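Local coordinates for protein CRISPR-associated endonuclease Cas12b (Alicyclobacillus acidoterrestris, PDB 5U31) that is an RNA-guided CRISPR endonuclease that recognises a PAM in target DNA and cleaves the DNA with a RuvC domain, using divalent metal ions, at residues Q272-K276 with A289-T293. The protein carries 3 engineered substitutions. Residues are numbered along the deposited sequence; the frame is centred on the assembly and turned at random.
Sequences QQDMK and AHYVT. With nucleotides of chain C.
Q272 meets Y291 and V292 with its terminal amide, a worked example of a helix side chain holding the backbone of a loop. Q272 OE1 accepts the V292 N-H at 2.8 Å; the bond is almost straight, yet the donor stands above the carbonyl plane. N366 ND2 also donates to OE1 of the buried Q272, so two bonds grip it. The extended chain beyond CG lays the amide over the Y291 ring, the planes 16° apart, with Q272 NE2 3.5 Å above the centre of the Y291 ring.

H290 fills the other tight part. Its ring is sandwiched between helix and DNA: K276 CA makes a CH-pi contact 3.8 Å from the H290 ring centroid, while C5' of DT6 of chain C covers the opposite face. H290 N donates to OP1 of DT6 of chain C at 3.0 Å, a contact of the REC1 domain with the DNA backbone. T293 OG1 bonds weakly to OP1 of DT5 of chain C.

Looser is the side of the partly exposed K276, where K276 CE only approaches A289 CB at 4.2 Å.

The loop between helices 262-277 and 300-308 folds back on the former; helix 358-374 packs against Q272 and Y291, and helix 337-343 against M275.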
# COMPACT_ATOMS: atom_id res chain seq x y z
N GLN A 272 11.81 -14.69 29.45
CA GLN A 272 12.32 -13.70 28.51
C GLN A 272 13.71 -13.22 28.90
O GLN A 272 14.51 -12.87 28.02
CB GLN A 272 11.34 -12.54 28.41
CG GLN A 272 10.07 -12.91 27.64
CD GLN A 272 8.95 -11.91 27.81
OE1 GLN A 272 7.95 -11.97 27.10
NE2 GLN A 272 9.10 -11.00 28.77
N GLN A 273 14.03 -13.19 30.19
CA GLN A 273 15.38 -12.88 30.62
C GLN A 273 16.28 -14.11 30.65
O GLN A 273 17.50 -13.97 30.58
CB GLN A 273 15.38 -12.20 31.99
CG GLN A 273 16.65 -11.44 32.29
CD GLN A 273 16.44 -10.28 33.23
OE1 GLN A 273 16.08 -10.47 34.40
NE2 GLN A 273 16.64 -9.06 32.74
N ASP A 274 15.70 -15.30 30.75
CA ASP A 274 16.47 -16.53 30.59
C ASP A 274 17.16 -16.54 29.23
O ASP A 274 18.38 -16.67 29.13
CB ASP A 274 15.56 -17.75 30.75
CG ASP A 274 16.32 -19.05 30.91
OD1 ASP A 274 15.95 -19.84 31.81
OD2 ASP A 274 17.29 -19.29 30.16
N MSE A 275 16.37 -16.39 28.17
CA MSE A 275 16.90 -16.44 26.81
C MSE A 275 17.72 -15.19 26.50
O MSE A 275 18.60 -15.22 25.64
CB MSE A 275 15.76 -16.60 25.81
CG MSE A 275 14.89 -17.82 26.10
SE MSE A 275 13.14 -17.83 25.23
CE MSE A 275 13.65 -18.62 23.52
N LYS A 276 17.44 -14.10 27.22
CA LYS A 276 18.22 -12.88 27.06
C LYS A 276 19.67 -13.09 27.47
O LYS A 276 20.60 -12.67 26.76
CB LYS A 276 17.57 -11.75 27.87
CG LYS A 276 18.04 -10.34 27.57
CD LYS A 276 17.35 -9.36 28.52
CE LYS A 276 17.27 -7.94 27.96
NZ LYS A 276 18.51 -7.16 28.18
N ALA A 289 13.57 -6.68 24.40
CA ALA A 289 14.47 -7.64 23.77
C ALA A 289 14.20 -9.05 24.28
O ALA A 289 14.06 -9.26 25.49
CB ALA A 289 15.92 -7.25 24.03
N HIS A 290 14.14 -10.00 23.35
CA HIS A 290 13.84 -11.41 23.60
C HIS A 290 12.45 -11.63 24.19
O HIS A 290 12.16 -12.74 24.65
CB HIS A 290 14.89 -12.06 24.51
CG HIS A 290 16.25 -12.16 23.88
ND1 HIS A 290 17.27 -11.28 24.18
CD2 HIS A 290 16.75 -13.02 22.97
CE1 HIS A 290 18.34 -11.61 23.48
NE2 HIS A 290 18.05 -12.66 22.74
N TYR A 291 11.59 -10.62 24.17
CA TYR A 291 10.24 -10.79 24.67
C TYR A 291 9.47 -11.74 23.76
O TYR A 291 9.72 -11.85 22.56
CB TYR A 291 9.52 -9.44 24.75
CG TYR A 291 9.80 -8.67 26.02
CD1 TYR A 291 8.81 -7.92 26.63
CD2 TYR A 291 11.06 -8.70 26.62
CE1 TYR A 291 9.05 -7.22 27.80
CE2 TYR A 291 11.31 -8.00 27.79
CZ TYR A 291 10.30 -7.26 28.37
OH TYR A 291 10.55 -6.56 29.53
N VAL A 292 8.51 -12.45 24.36
CA VAL A 292 7.74 -13.44 23.62
C VAL A 292 6.76 -12.71 22.70
O VAL A 292 5.81 -12.08 23.16
CB VAL A 292 7.00 -14.40 24.56
CG1 VAL A 292 6.07 -15.29 23.77
CG2 VAL A 292 8.00 -15.22 25.35
N THR A 293 6.98 -12.82 21.39
CA THR A 293 6.11 -12.22 20.39
C THR A 293 5.30 -13.29 19.68
O THR A 293 5.58 -14.49 19.77
CB THR A 293 6.92 -11.41 19.37
OG1 THR A 293 7.70 -12.29 18.56
CG2 THR A 293 7.85 -10.44 20.09
P DT C 6 14.18 -10.09 19.50
OP1 DT C 6 13.45 -9.35 20.55
OP2 DT C 6 13.78 -9.96 18.08
O5' DT C 6 15.73 -9.74 19.62
C5' DT C 6 16.39 -9.82 20.88
C4' DT C 6 17.88 -9.57 20.72
O4' DT C 6 18.48 -10.66 20.01
C3' DT C 6 18.23 -8.32 19.92
O3' DT C 6 18.26 -7.19 20.77
C2' DT C 6 19.62 -8.66 19.40
C1' DT C 6 19.56 -10.18 19.22
N1 DT C 6 19.35 -10.60 17.80
C2 DT C 6 20.43 -10.99 17.06
O2 DT C 6 21.56 -11.04 17.51
N3 DT C 6 20.15 -11.35 15.77
C4 DT C 6 18.91 -11.34 15.16
O4 DT C 6 18.76 -11.67 13.99
C5 DT C 6 17.82 -10.91 15.99
C7 DT C 6 16.42 -10.86 15.43
C6 DT C 6 18.08 -10.56 17.26
P DT C 5 11.30 -13.63 16.22
OP1 DT C 5 10.20 -13.03 17.00
OP2 DT C 5 11.66 -13.07 14.90
O5' DT C 5 12.59 -13.62 17.16
C5' DT C 5 12.49 -14.05 18.51
C4' DT C 5 13.84 -13.93 19.19
O4' DT C 5 14.74 -14.93 18.65
C3' DT C 5 14.56 -12.62 18.95
O3' DT C 5 14.11 -11.65 19.88
C2' DT C 5 16.01 -13.00 19.20
C1' DT C 5 16.06 -14.42 18.63
N1 DT C 5 16.59 -14.48 17.24
C2 DT C 5 17.94 -14.66 17.04
O2 DT C 5 18.74 -14.77 17.95
N3 DT C 5 18.32 -14.71 15.73
C4 DT C 5 17.51 -14.60 14.62
O4 DT C 5 17.94 -14.65 13.47
C5 DT C 5 16.11 -14.41 14.90
C7 DT C 5 15.12 -14.27 13.77
C6 DT C 5 15.72 -14.36 16.18